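Local atomic coordinates of putative HpcE protein (Mycolicibacterium smegmatis, PDB entry 6V77), a protein that is of unassigned function but belongs to the FAH family and holds a zinc ion among acidic side chains in its beta-rich core. Residues V72-L77 and V95-F100; D80-E85 and V245-N250; V118-E123 and E204-S209; F176-P181 and F271-V276; G198-G203 and E260-I265. All blocks are in the same frame, centred on the assembly; numbering follows the deposited sequence.

Contact 1: residues V72-L77 and V95-F100; sequences VFAVGL and VIFTKF
Strands 72-76 and 95-97 run antiparallel, their short axes inclined at 142°. Ala74 and Phe97 form a hydrogen-bonded pair: Ala74 N reaches Phe97 O at 2.8 Å from above the carbonyl plane, while Phe97 N meets Ala74 O in its plane. Thr98 OG1, anti to the backbone N, donates in plane to a lone pair of Val72 O at 2.7 Å. Phe97 CG occupies the crowded position between N and carbonyl carbon (chi1 46°), which folds the ring across the neighbouring strand so that Ala74 O sits over its centre. Small residues suit this spot: Phe97 CE1 lies 3.3 Å from Ala74 CB, and CE2 lies 3.4 Å from Gly76 N. On the other sheet face Val75 and Ile96 lie side by side, Val75 CG2 3.7 Å from Ile96 CD1, beneath helix 218-226. Lys99 packs its CD on Ala74 CB and carries NZ to Asp152. This is antiparallel pairing within the large mixed sheet, with Phe97 beside the zinc site and Phe100 meeting Phe73 of the second subunit.

Contact 2: residues D80-E85 and V245-N250; sequences DDHATE and VGMGRN. With SO4 (sulfate ion), chain O.
His82 holds CG anti to its backbone N (chi1 176°), whereas Glu85, one turn on, puts CG in the crowded position between N and carbonyl carbon (chi1 83°) and then extends. The two tips meet: His82 ND1 donates to Glu85 OE2 at 2.7 Å, almost straight at 179°, in the ring plane and on the anti lone pair. From above the carboxylate plane Val245 N gives the same OE2 a longer bond of 3.3 Å. The other oxygen, OE1, takes Gly244 N and a water that also bonds Val245 O. His82 NE2 points to the sulfate ion, donating to its O1 at 2.6 Å; both ring nitrogens donate, consistent with a positively charged imidazole. The side chains of Val245 and His82 cross at about a right angle, with Val245 CG1 3.6 Å from His82 CE1. Gly248 brings its CA to 4.1 Å from Glu85 CG, where a CB would clash. Helix 80-85 thus leans on the loop between strands 236-238 and 260-265, near helix 156-160 and strand 118-128.

Contact 3: residues V118-E123 and E204-S209; sequences VDWEVE and ETVQHS. With ZN (zinc ion), chain L.
The indole of Trp120 has Asp119 OD1 above one face, 3.5 Å from the plane and offset toward the rim, and Gln207 OE1 at its edge, 3.4 Å from Trp120 CD1. The Gln207 amide is turned 64° from the indole plane, while Val206 crosses the ring at about a right angle with CG2 3.5 Å from Trp120 NE1. That nitrogen finds its polar partner in Gly244. Gln207, extended beyond CG, slides past Val122 in the opposite direction and accepts from Val122 N on a lone pair of OE1, at 3.0 Å and nearly straight (173°). A glutamine suits this place because its amide bonds twice: NE2 goes to Thr241 OG1 while OE1 fills the need of a buried backbone N-H. Val206 and Gln207 can both face this way because they form a classic beta bulge opposite Ala199. In the segment 118-123, side chains alternate: Trp120 and Val122 meet the bulge, while Glu121 and Glu123 turn from it to the zinc ion. Glu121 OE1 and Glu123 OE2 each bind the metal at 2.2 Å, and Asp152 and a water complete the ligands found. Arg156 forms a salt bridge with Glu121 OE2, and Gly240 N bonds Glu123 OE1.

Contact 4: residues F176-P181 and F271-V276; sequences FSPIGP and FTQRFV
At the centre is the ring of Phe271, which presents its edge to Gly180: the carbonyl O of Gly180 lies in the ring plane, 3.4 Å from Phe271 CD2, where the slightly positive C-H rim suits an oxygen. Pro178 comes obliquely, its CG 4.0 Å from Phe271 CE1. Pro181 CD adds a looser touch at the ring edge. Val149, Pro107 and Thr263 also pack directly on Phe271. Alongside, the amide end of Gln273 crosses Pro178, with OE1 3.6 Å from Pro178 CG. Phe271 reaches across because CG takes the crowded position between N and carbonyl carbon (chi1 55°); Gln273 is extended beyond CG and fixed at its tip by a bond from NE2 to Val108 O. Gly180 adopts a positive phi (147°) at which a CB would jam against the carbonyl O of Ile179, and the peptide bond to Pro181 is cis, where the strand turns a corner. A backbone hydrogen bond with Gln151 of strand 144-155 holds Pro178. The strands run nearly antiparallel but lie 9.5 Å apart at closest, too far for direct backbone pairing: this is face-to-face packing of two stacked beta sheets, the large mixed sheet and the five-stranded one.

Contact 5: residues G198-G203 and E260-I265; sequences GAEING and ELRTYI
Strands 196-201 and 260-265 are antiparallel neighbours inside the five-stranded mixed sheet, and Asn202 and Gly203 lead the first of them into strand 204-210 through a turn where both have positive phi, as in a type I' turn. Backbone bonds set the register. Gly198 pairs with Tyr264 and Glu200 with Arg262 as hydrogen-bonded pairs, the latter drawn in to 2.8 Å for both Glu200 N to Arg262 O and Arg262 N to Glu200 O. At the turn, Asn202 N bonds Glu260 O, and Asn202 OD1 replaces a backbone carbonyl by accepting from Glu260 N at 2.9 Å. Apolar packing occupies the face of Ala199, Ile201 and Leu261: Leu261 CD1 lies 3.7 Å from Ile201 CG1, and Trp120 lies against both residues. Aromatic contact occurs on the other face. Tyr264 CG takes the crowded position (chi1 68°), laying the ring over Gly198, whose CA is 3.9 Å from the ring centroid in a CH-pi contact; a CB at Gly198 would clash with Tyr264 OH. Charges lie on this face too. Glu200 and Arg262 run side by side, the carboxylate at the guanidinium edge with the planes 39° apart, and Glu200 OE2 makes a salt bridge to Arg262 NH1 at 3.2 Å, while Arg262 NE turns to Glu270. A water donates to Glu200 OE2 and lies 2.8 Å from Tyr264 OH.

In the fold
From the N terminus, contact 1 is the first to close, over a short loop that contains helix 80-85. That helix belongs to contact 2, so the two cross, and contact 2 spans a long excursion to the loop after strand 236-238. Contact 3 is nested within that excursion, tying strand 118-128 of the large mixed sheet to the edge strand 204-210 of the five-stranded sheet. Contact 4 crosses contacts 2 and 3 and joins the same two sheets farther along. Contact 5 nests inside contact 4 and crosses contacts 2 and 3; it pairs neighbouring strands of the five-stranded sheet. Lys99 NZ bonds Phe176 O, connecting contacts 1 and 4.

Contact 1: residues V72-L77 and V95-F100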
# COMPACT_ATOMS: atom_id res chain seq x y z
N VAL B 72 -3.32 1.54 2.80
CA VAL B 72 -4.14 2.69 2.42
C VAL B 72 -5.20 2.18 1.47
O VAL B 72 -4.89 1.64 0.40
CB VAL B 72 -3.31 3.78 1.72
CG1 VAL B 72 -4.22 4.92 1.24
CG2 VAL B 72 -2.19 4.28 2.63
N PHE B 73 -6.46 2.41 1.82
CA PHE B 73 -7.57 2.02 0.96
C PHE B 73 -8.20 3.27 0.39
O PHE B 73 -8.65 4.13 1.14
CB PHE B 73 -8.59 1.22 1.75
CG PHE B 73 -7.99 0.02 2.38
CD1 PHE B 73 -7.78 -1.13 1.64
CD2 PHE B 73 -7.54 0.07 3.69
CE1 PHE B 73 -7.18 -2.26 2.19
CE2 PHE B 73 -6.94 -1.08 4.28
CZ PHE B 73 -6.74 -2.23 3.52
N ALA B 74 -8.25 3.35 -0.93
CA ALA B 74 -8.89 4.50 -1.57
C ALA B 74 -10.09 3.99 -2.34
O ALA B 74 -10.00 2.99 -3.06
CB ALA B 74 -7.91 5.23 -2.48
N VAL B 75 -11.22 4.68 -2.19
CA VAL B 75 -12.50 4.22 -2.69
C VAL B 75 -12.89 5.09 -3.87
O VAL B 75 -12.83 6.32 -3.78
CB VAL B 75 -13.57 4.28 -1.58
CG1 VAL B 75 -14.93 3.85 -2.10
CG2 VAL B 75 -13.12 3.42 -0.37
N GLY B 76 -13.23 4.45 -5.00
CA GLY B 76 -13.75 5.16 -6.15
C GLY B 76 -15.28 5.13 -6.16
O GLY B 76 -15.90 4.33 -5.48
N LEU B 77 -15.86 6.02 -6.97
CA LEU B 77 -17.30 6.11 -7.19
C LEU B 77 -18.14 5.77 -5.97
O LEU B 77 -18.82 4.74 -5.95
CB LEU B 77 -17.72 5.21 -8.35
CG LEU B 77 -16.89 5.38 -9.62
CD1 LEU B 77 -17.39 4.44 -10.71
CD2 LEU B 77 -16.88 6.82 -10.11
N VAL B 95 -15.41 0.20 -5.00
CA VAL B 95 -14.27 0.16 -5.92
C VAL B 95 -13.03 0.53 -5.12
O VAL B 95 -12.97 1.63 -4.57
CB VAL B 95 -14.49 1.13 -7.09
CG1 VAL B 95 -13.28 1.13 -8.01
CG2 VAL B 95 -15.76 0.79 -7.86
N ILE B 96 -12.06 -0.38 -5.02
CA ILE B 96 -10.96 -0.21 -4.07
C ILE B 96 -9.63 -0.15 -4.81
O ILE B 96 -9.31 -1.04 -5.61
CB ILE B 96 -10.94 -1.34 -3.01
CG1 ILE B 96 -12.28 -1.38 -2.24
CG2 ILE B 96 -9.74 -1.15 -2.09
CD1 ILE B 96 -12.62 -0.10 -1.45
N PHE B 97 -8.84 0.88 -4.51
CA PHE B 97 -7.47 0.97 -4.99
C PHE B 97 -6.63 1.55 -3.86
O PHE B 97 -7.05 1.57 -2.70
CB PHE B 97 -7.37 1.79 -6.29
CG PHE B 97 -8.14 3.07 -6.26
CD1 PHE B 97 -7.54 4.23 -5.83
CD2 PHE B 97 -9.47 3.10 -6.65
CE1 PHE B 97 -8.26 5.43 -5.80
CE2 PHE B 97 -10.19 4.29 -6.61
CZ PHE B 97 -9.59 5.45 -6.18
N THR B 98 -5.42 1.99 -4.15
CA THR B 98 -4.59 2.51 -3.07
C THR B 98 -4.00 3.84 -3.49
O THR B 98 -4.07 4.24 -4.66
CB THR B 98 -3.48 1.51 -2.66
OG1 THR B 98 -2.94 1.90 -1.38
CG2 THR B 98 -2.37 1.46 -3.72
N LYS B 99 -3.48 4.56 -2.51
CA LYS B 99 -2.66 5.74 -2.75
C LYS B 99 -1.36 5.47 -2.01
O LYS B 99 -1.37 5.32 -0.78
CB LYS B 99 -3.37 7.01 -2.26
CG LYS B 99 -4.55 7.40 -3.18
CD LYS B 99 -5.58 8.35 -2.51
CE LYS B 99 -5.03 9.76 -2.34
NZ LYS B 99 -4.58 10.39 -3.61
N PHE B 100 -0.26 5.32 -2.75
CA PHE B 100 0.96 4.80 -2.14
C PHE B 100 1.48 5.76 -1.07
O PHE B 100 1.32 6.98 -1.19
CB PHE B 100 2.01 4.54 -3.23
CG PHE B 100 1.65 3.38 -4.13
CD1 PHE B 100 1.71 2.07 -3.65
CD2 PHE B 100 1.19 3.59 -5.42
CE1 PHE B 100 1.36 1.00 -4.45
CE2 PHE B 100 0.84 2.52 -6.24
CZ PHE B 100 0.92 1.22 -5.75
O HOH W 1 -1.58 0.28 0.86
O HOH W 2 -17.16 2.49 -4.52

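Contact 2: residues D80-E85 and V245-N250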
# COMPACT_ATOMS: atom_id res chain seq x y z
N ASP B 80 -23.28 9.01 -5.61
CA ASP B 80 -23.97 8.70 -6.86
C ASP B 80 -23.69 9.76 -7.92
O ASP B 80 -23.48 9.42 -9.09
CB ASP B 80 -25.47 8.57 -6.65
CG ASP B 80 -26.17 8.01 -7.88
OD1 ASP B 80 -25.63 7.05 -8.48
OD2 ASP B 80 -27.25 8.52 -8.26
N ASP B 81 -23.70 11.03 -7.54
CA ASP B 81 -23.54 12.08 -8.53
C ASP B 81 -22.11 12.12 -9.06
O ASP B 81 -21.89 12.55 -10.20
CB ASP B 81 -23.96 13.42 -7.94
CG ASP B 81 -25.43 13.44 -7.57
OD1 ASP B 81 -26.19 12.59 -8.10
OD2 ASP B 81 -25.82 14.29 -6.75
N HIS B 82 -21.12 11.67 -8.28
CA HIS B 82 -19.78 11.56 -8.84
C HIS B 82 -19.68 10.37 -9.78
O HIS B 82 -19.00 10.44 -10.82
CB HIS B 82 -18.72 11.44 -7.73
CG HIS B 82 -17.34 11.22 -8.27
ND1 HIS B 82 -16.73 12.11 -9.13
CD2 HIS B 82 -16.46 10.20 -8.10
CE1 HIS B 82 -15.53 11.66 -9.45
NE2 HIS B 82 -15.34 10.50 -8.84
N ALA B 83 -20.34 9.25 -9.45
CA ALA B 83 -20.43 8.14 -10.39
C ALA B 83 -21.00 8.59 -11.74
O ALA B 83 -20.45 8.27 -12.80
CB ALA B 83 -21.28 7.02 -9.79
N THR B 84 -22.10 9.35 -11.70
CA THR B 84 -22.72 9.81 -12.95
C THR B 84 -21.75 10.64 -13.78
O THR B 84 -21.69 10.49 -15.00
CB THR B 84 -23.97 10.65 -12.65
OG1 THR B 84 -24.83 9.94 -11.75
CG2 THR B 84 -24.72 10.94 -13.93
N GLU B 85 -21.00 11.54 -13.14
CA GLU B 85 -20.14 12.46 -13.87
C GLU B 85 -18.85 11.81 -14.36
O GLU B 85 -18.18 12.37 -15.23
CB GLU B 85 -19.83 13.68 -12.99
CG GLU B 85 -18.69 13.49 -12.01
CD GLU B 85 -18.56 14.61 -11.00
OE1 GLU B 85 -19.20 15.67 -11.17
OE2 GLU B 85 -17.79 14.42 -10.04
N VAL B 245 -16.02 17.11 -9.57
CA VAL B 245 -14.62 17.04 -9.99
C VAL B 245 -14.48 17.64 -11.39
O VAL B 245 -15.44 17.76 -12.16
CB VAL B 245 -14.08 15.60 -9.95
CG1 VAL B 245 -14.40 14.95 -8.61
CG2 VAL B 245 -14.58 14.76 -11.13
N GLY B 246 -13.25 18.05 -11.71
CA GLY B 246 -13.01 18.75 -12.97
C GLY B 246 -13.26 17.89 -14.19
O GLY B 246 -13.72 18.39 -15.22
N MET B 247 -12.97 16.58 -14.11
CA MET B 247 -13.17 15.77 -15.30
C MET B 247 -14.66 15.56 -15.61
O MET B 247 -14.98 15.10 -16.71
CB MET B 247 -12.47 14.41 -15.15
CG MET B 247 -13.13 13.50 -14.16
SD MET B 247 -12.50 11.82 -14.37
CE MET B 247 -13.30 10.97 -12.99
N GLY B 248 -15.55 15.91 -14.69
CA GLY B 248 -16.98 15.82 -14.90
C GLY B 248 -17.65 17.07 -15.43
O GLY B 248 -18.84 17.05 -15.75
N ARG B 249 -16.91 18.17 -15.54
CA ARG B 249 -17.50 19.43 -15.97
C ARG B 249 -17.51 19.53 -17.49
O ARG B 249 -16.79 18.81 -18.18
CB ARG B 249 -16.72 20.59 -15.34
CG ARG B 249 -16.88 20.52 -13.82
CD ARG B 249 -16.01 21.45 -13.00
NE ARG B 249 -16.47 21.42 -11.62
CZ ARG B 249 -17.38 22.24 -11.10
NH1 ARG B 249 -17.93 23.22 -11.83
NH2 ARG B 249 -17.73 22.11 -9.82
N ASN B 250 -18.35 20.42 -18.01
CA ASN B 250 -18.35 20.73 -19.44
C ASN B 250 -18.09 22.23 -19.62
O ASN B 250 -18.98 23.03 -19.25
CB ASN B 250 -19.69 20.34 -20.07
CG ASN B 250 -19.97 18.84 -19.93
OD1 ASN B 250 -20.86 18.43 -19.18
ND2 ASN B 250 -19.21 18.03 -20.64
S SO4 O . -12.26 8.26 -8.72
O1 SO4 O . -13.50 8.78 -9.28
O2 SO4 O . -11.09 8.91 -9.31
O3 SO4 O . -12.22 8.48 -7.27
O4 SO4 O . -12.20 6.81 -8.94
O HOH W 3 -18.20 17.96 -12.27

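Contact 3: residues V118-E123 and E204-S209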
# COMPACT_ATOMS: atom_id res chain seq x y z
N VAL B 118 -4.66 17.39 -13.81
CA VAL B 118 -4.70 17.15 -12.37
C VAL B 118 -6.04 17.64 -11.81
O VAL B 118 -6.43 18.79 -12.01
CB VAL B 118 -3.52 17.82 -11.66
CG1 VAL B 118 -3.58 17.56 -10.20
CG2 VAL B 118 -2.19 17.29 -12.25
N ASP B 119 -6.72 16.75 -11.10
CA ASP B 119 -8.10 16.94 -10.70
C ASP B 119 -8.19 16.86 -9.18
O ASP B 119 -7.37 16.19 -8.53
CB ASP B 119 -8.96 15.88 -11.35
CG ASP B 119 -10.40 16.27 -11.47
OD1 ASP B 119 -10.80 17.34 -10.95
OD2 ASP B 119 -11.14 15.50 -12.11
N TRP B 120 -9.19 17.54 -8.62
CA TRP B 120 -9.42 17.62 -7.17
C TRP B 120 -10.51 16.65 -6.75
O TRP B 120 -11.43 16.36 -7.52
CB TRP B 120 -9.83 19.05 -6.79
CG TRP B 120 -11.05 19.53 -7.57
CD1 TRP B 120 -12.36 19.35 -7.23
CD2 TRP B 120 -11.05 20.21 -8.83
NE1 TRP B 120 -13.17 19.90 -8.19
CE2 TRP B 120 -12.39 20.43 -9.19
CE3 TRP B 120 -10.04 20.66 -9.69
CZ2 TRP B 120 -12.76 21.08 -10.35
CZ3 TRP B 120 -10.41 21.32 -10.86
CH2 TRP B 120 -11.76 21.52 -11.18
N GLU B 121 -10.44 16.19 -5.49
CA GLU B 121 -11.43 15.27 -4.91
C GLU B 121 -11.39 15.42 -3.39
O GLU B 121 -10.56 14.78 -2.74
CB GLU B 121 -11.15 13.81 -5.31
CG GLU B 121 -11.18 13.48 -6.82
CD GLU B 121 -11.33 11.98 -7.12
OE1 GLU B 121 -11.11 11.18 -6.20
OE2 GLU B 121 -11.69 11.61 -8.25
N VAL B 122 -12.28 16.23 -2.81
CA VAL B 122 -12.35 16.29 -1.34
C VAL B 122 -12.88 14.96 -0.82
O VAL B 122 -13.81 14.38 -1.39
CB VAL B 122 -13.23 17.45 -0.83
CG1 VAL B 122 -14.65 17.41 -1.40
CG2 VAL B 122 -13.31 17.45 0.71
N GLU B 123 -12.28 14.46 0.27
CA GLU B 123 -12.76 13.20 0.83
C GLU B 123 -12.69 13.21 2.35
O GLU B 123 -11.80 13.83 2.94
CB GLU B 123 -11.96 12.00 0.32
CG GLU B 123 -11.83 11.97 -1.19
CD GLU B 123 -11.61 10.60 -1.76
OE1 GLU B 123 -11.47 9.62 -1.00
OE2 GLU B 123 -11.61 10.52 -2.99
N GLU B 204 -14.21 29.93 -5.43
CA GLU B 204 -15.45 29.50 -6.05
C GLU B 204 -15.70 28.04 -5.67
O GLU B 204 -14.81 27.21 -5.84
CB GLU B 204 -15.37 29.65 -7.57
CG GLU B 204 -16.27 28.71 -8.38
CD GLU B 204 -15.91 28.66 -9.87
OE1 GLU B 204 -15.06 29.46 -10.31
OE2 GLU B 204 -16.46 27.81 -10.60
N THR B 205 -16.91 27.74 -5.17
CA THR B 205 -17.20 26.36 -4.79
C THR B 205 -17.17 25.47 -6.03
O THR B 205 -17.74 25.82 -7.07
CB THR B 205 -18.56 26.23 -4.09
OG1 THR B 205 -18.58 27.05 -2.92
CG2 THR B 205 -18.80 24.78 -3.67
N VAL B 206 -16.47 24.34 -5.92
CA VAL B 206 -16.49 23.32 -6.95
C VAL B 206 -17.01 21.98 -6.44
O VAL B 206 -17.48 21.17 -7.25
CB VAL B 206 -15.09 23.14 -7.58
CG1 VAL B 206 -14.70 24.40 -8.39
CG2 VAL B 206 -14.07 22.83 -6.52
N GLN B 207 -16.94 21.71 -5.14
CA GLN B 207 -17.60 20.55 -4.56
C GLN B 207 -18.29 20.96 -3.27
O GLN B 207 -17.78 21.81 -2.53
CB GLN B 207 -16.61 19.42 -4.26
CG GLN B 207 -16.00 18.78 -5.51
CD GLN B 207 -15.10 17.61 -5.14
OE1 GLN B 207 -13.99 17.81 -4.66
NE2 GLN B 207 -15.60 16.39 -5.32
N HIS B 208 -19.46 20.38 -3.01
CA HIS B 208 -20.18 20.62 -1.76
C HIS B 208 -21.26 19.57 -1.58
O HIS B 208 -22.21 19.52 -2.38
CB HIS B 208 -20.81 22.01 -1.73
CG HIS B 208 -21.72 22.22 -0.55
ND1 HIS B 208 -23.09 22.34 -0.68
CD2 HIS B 208 -21.45 22.29 0.77
CE1 HIS B 208 -23.62 22.50 0.52
NE2 HIS B 208 -22.65 22.46 1.42
N SER B 209 -21.15 18.76 -0.54
CA SER B 209 -22.09 17.68 -0.31
C SER B 209 -22.05 17.32 1.18
O SER B 209 -21.48 18.05 2.00
CB SER B 209 -21.76 16.48 -1.21
OG SER B 209 -22.81 15.54 -1.22
ZN ZN L . -11.12 9.42 -4.80
O HOH W 4 -10.82 7.84 -3.38

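Contact 4: residues F176-P181 and F271-V276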
# COMPACT_ATOMS: atom_id res chain seq x y z
N PHE B 176 0.14 14.09 -3.59
CA PHE B 176 -1.23 13.86 -4.02
C PHE B 176 -2.15 13.29 -2.95
O PHE B 176 -3.34 13.12 -3.23
CB PHE B 176 -1.26 12.96 -5.26
CG PHE B 176 -1.16 13.72 -6.59
CD1 PHE B 176 -0.51 14.95 -6.67
CD2 PHE B 176 -1.72 13.19 -7.76
CE1 PHE B 176 -0.41 15.65 -7.88
CE2 PHE B 176 -1.61 13.88 -8.99
CZ PHE B 176 -0.97 15.11 -9.04
N SER B 177 -1.67 13.02 -1.73
CA SER B 177 -2.51 12.49 -0.66
C SER B 177 -2.35 13.29 0.62
O SER B 177 -1.92 12.76 1.65
CB SER B 177 -2.19 11.01 -0.41
OG SER B 177 -2.13 10.34 -1.66
N PRO B 178 -2.69 14.58 0.61
CA PRO B 178 -2.64 15.34 1.86
C PRO B 178 -3.78 14.95 2.79
O PRO B 178 -4.91 14.74 2.35
CB PRO B 178 -2.78 16.80 1.39
CG PRO B 178 -3.69 16.69 0.19
CD PRO B 178 -3.24 15.38 -0.51
N ILE B 179 -3.46 14.85 4.08
CA ILE B 179 -4.42 14.52 5.12
C ILE B 179 -4.18 15.47 6.28
O ILE B 179 -3.03 15.67 6.68
CB ILE B 179 -4.27 13.07 5.62
CG1 ILE B 179 -4.30 12.07 4.45
CG2 ILE B 179 -5.36 12.75 6.67
CD1 ILE B 179 -3.91 10.64 4.86
N GLY B 180 -5.25 16.04 6.83
CA GLY B 180 -5.11 16.92 7.97
C GLY B 180 -6.14 18.03 7.98
O GLY B 180 -7.12 18.00 7.23
N PRO B 181 -5.94 19.04 8.85
CA PRO B 181 -4.77 19.20 9.72
C PRO B 181 -4.79 18.32 10.97
O PRO B 181 -3.72 18.05 11.52
CB PRO B 181 -4.83 20.67 10.11
CG PRO B 181 -6.29 20.99 10.09
CD PRO B 181 -6.82 20.22 8.90
N PHE B 271 -8.03 22.98 4.83
CA PHE B 271 -6.71 23.43 4.42
C PHE B 271 -6.76 23.97 3.00
O PHE B 271 -7.65 23.63 2.22
CB PHE B 271 -5.65 22.31 4.55
CG PHE B 271 -5.96 21.01 3.81
CD1 PHE B 271 -5.63 20.85 2.46
CD2 PHE B 271 -6.44 19.90 4.51
CE1 PHE B 271 -5.86 19.64 1.80
CE2 PHE B 271 -6.68 18.70 3.88
CZ PHE B 271 -6.38 18.54 2.52
N THR B 272 -5.79 24.81 2.68
CA THR B 272 -5.71 25.41 1.35
C THR B 272 -4.33 25.15 0.76
O THR B 272 -3.31 25.27 1.44
CB THR B 272 -6.01 26.92 1.41
OG1 THR B 272 -7.33 27.13 1.92
CG2 THR B 272 -5.93 27.53 0.01
N GLN B 273 -4.31 24.77 -0.52
CA GLN B 273 -3.07 24.43 -1.21
C GLN B 273 -3.00 25.19 -2.52
O GLN B 273 -4.01 25.35 -3.20
CB GLN B 273 -2.99 22.93 -1.50
CG GLN B 273 -3.09 22.10 -0.25
CD GLN B 273 -2.88 20.65 -0.54
OE1 GLN B 273 -3.74 20.02 -1.17
NE2 GLN B 273 -1.72 20.12 -0.16
N ARG B 274 -1.80 25.65 -2.88
CA ARG B 274 -1.56 26.32 -4.15
C ARG B 274 -0.80 25.39 -5.09
O ARG B 274 0.14 24.71 -4.67
CB ARG B 274 -0.78 27.63 -3.93
N PHE B 275 -1.20 25.38 -6.35
CA PHE B 275 -0.61 24.49 -7.35
C PHE B 275 0.36 25.23 -8.25
O PHE B 275 0.07 26.35 -8.69
CB PHE B 275 -1.71 23.81 -8.15
CG PHE B 275 -2.46 22.80 -7.35
CD1 PHE B 275 -2.10 21.46 -7.41
CD2 PHE B 275 -3.44 23.19 -6.45
CE1 PHE B 275 -2.76 20.52 -6.61
CE2 PHE B 275 -4.09 22.27 -5.66
CZ PHE B 275 -3.75 20.93 -5.75
N VAL B 276 1.51 24.60 -8.52
CA VAL B 276 2.57 25.18 -9.34
C VAL B 276 3.12 24.11 -10.28
O VAL B 276 3.06 22.91 -9.99
CB VAL B 276 3.70 25.76 -8.45
CG1 VAL B 276 3.13 26.73 -7.42
CG2 VAL B 276 4.42 24.65 -7.71

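Contact 5: residues G198-G203 and E260-I265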
# COMPACT_ATOMS: atom_id res chain seq x y z
N GLY B 198 -16.53 19.87 1.24
CA GLY B 198 -16.53 20.60 -0.01
C GLY B 198 -15.14 21.08 -0.36
O GLY B 198 -14.16 20.83 0.35
N ALA B 199 -15.07 21.80 -1.48
CA ALA B 199 -13.81 22.31 -1.99
C ALA B 199 -14.11 23.54 -2.81
O ALA B 199 -15.18 23.64 -3.42
CB ALA B 199 -13.07 21.28 -2.86
N GLU B 200 -13.16 24.49 -2.81
CA GLU B 200 -13.27 25.72 -3.59
C GLU B 200 -11.95 25.96 -4.31
O GLU B 200 -10.88 25.61 -3.81
CB GLU B 200 -13.59 26.95 -2.69
CG GLU B 200 -14.85 26.75 -1.88
CD GLU B 200 -14.90 27.63 -0.65
OE1 GLU B 200 -13.94 28.40 -0.41
OE2 GLU B 200 -15.92 27.55 0.06
N ILE B 201 -12.04 26.53 -5.51
CA ILE B 201 -10.87 26.90 -6.29
C ILE B 201 -10.93 28.40 -6.51
O ILE B 201 -11.93 28.91 -7.04
CB ILE B 201 -10.81 26.17 -7.64
CG1 ILE B 201 -10.70 24.66 -7.41
CG2 ILE B 201 -9.63 26.68 -8.45
CD1 ILE B 201 -10.65 23.89 -8.69
N ASN B 202 -9.89 29.10 -6.05
CA ASN B 202 -9.84 30.56 -6.13
C ASN B 202 -11.12 31.18 -5.58
O ASN B 202 -11.65 32.16 -6.10
CB ASN B 202 -9.56 30.99 -7.57
CG ASN B 202 -8.31 30.33 -8.12
OD1 ASN B 202 -7.37 30.07 -7.37
ND2 ASN B 202 -8.30 30.06 -9.42
N GLY B 203 -11.64 30.58 -4.50
CA GLY B 203 -12.80 31.12 -3.81
C GLY B 203 -14.15 30.74 -4.37
O GLY B 203 -15.17 31.19 -3.84
N GLU B 260 -5.56 28.03 -6.26
CA GLU B 260 -5.60 27.77 -4.83
C GLU B 260 -6.84 26.94 -4.53
O GLU B 260 -7.96 27.34 -4.87
CB GLU B 260 -5.63 29.07 -4.02
CG GLU B 260 -4.28 29.72 -3.88
CD GLU B 260 -4.31 30.84 -2.87
OE1 GLU B 260 -3.94 30.60 -1.71
OE2 GLU B 260 -4.72 31.95 -3.25
N LEU B 261 -6.63 25.79 -3.90
CA LEU B 261 -7.68 24.82 -3.66
C LEU B 261 -7.88 24.72 -2.16
O LEU B 261 -6.99 24.26 -1.44
CB LEU B 261 -7.30 23.46 -4.25
CG LEU B 261 -8.22 22.27 -3.97
CD1 LEU B 261 -9.52 22.43 -4.74
CD2 LEU B 261 -7.52 20.97 -4.35
N ARG B 262 -9.05 25.15 -1.70
CA ARG B 262 -9.40 25.05 -0.29
C ARG B 262 -10.31 23.83 -0.12
O ARG B 262 -11.29 23.68 -0.86
CB ARG B 262 -10.08 26.33 0.20
CG ARG B 262 -10.66 26.23 1.62
CD ARG B 262 -11.23 27.57 2.10
NE ARG B 262 -11.85 27.40 3.40
CZ ARG B 262 -13.13 27.08 3.59
NH1 ARG B 262 -13.94 26.93 2.55
NH2 ARG B 262 -13.59 26.92 4.81
N THR B 263 -9.98 22.97 0.83
CA THR B 263 -10.67 21.71 1.06
C THR B 263 -11.17 21.74 2.50
O THR B 263 -10.42 22.15 3.39
CB THR B 263 -9.71 20.53 0.84
OG1 THR B 263 -9.18 20.57 -0.49
CG2 THR B 263 -10.39 19.18 1.07
N TYR B 264 -12.43 21.37 2.74
CA TYR B 264 -12.94 21.47 4.11
C TYR B 264 -13.94 20.37 4.42
O TYR B 264 -14.63 19.85 3.54
CB TYR B 264 -13.60 22.83 4.38
CG TYR B 264 -14.89 23.04 3.60
CD1 TYR B 264 -16.12 22.60 4.10
CD2 TYR B 264 -14.87 23.67 2.36
CE1 TYR B 264 -17.29 22.78 3.38
CE2 TYR B 264 -16.03 23.84 1.64
CZ TYR B 264 -17.24 23.40 2.16
OH TYR B 264 -18.39 23.59 1.43
N ILE B 265 -14.03 20.03 5.71
CA ILE B 265 -15.12 19.24 6.26
C ILE B 265 -15.61 20.03 7.47
O ILE B 265 -14.84 20.26 8.41
CB ILE B 265 -14.68 17.82 6.66
CG1 ILE B 265 -14.13 17.06 5.43
CG2 ILE B 265 -15.84 17.09 7.29
CD1 ILE B 265 -13.69 15.60 5.70
O HOH W 5 -18.15 25.86 -0.19
O HOH W 6 -10.08 28.67 -2.81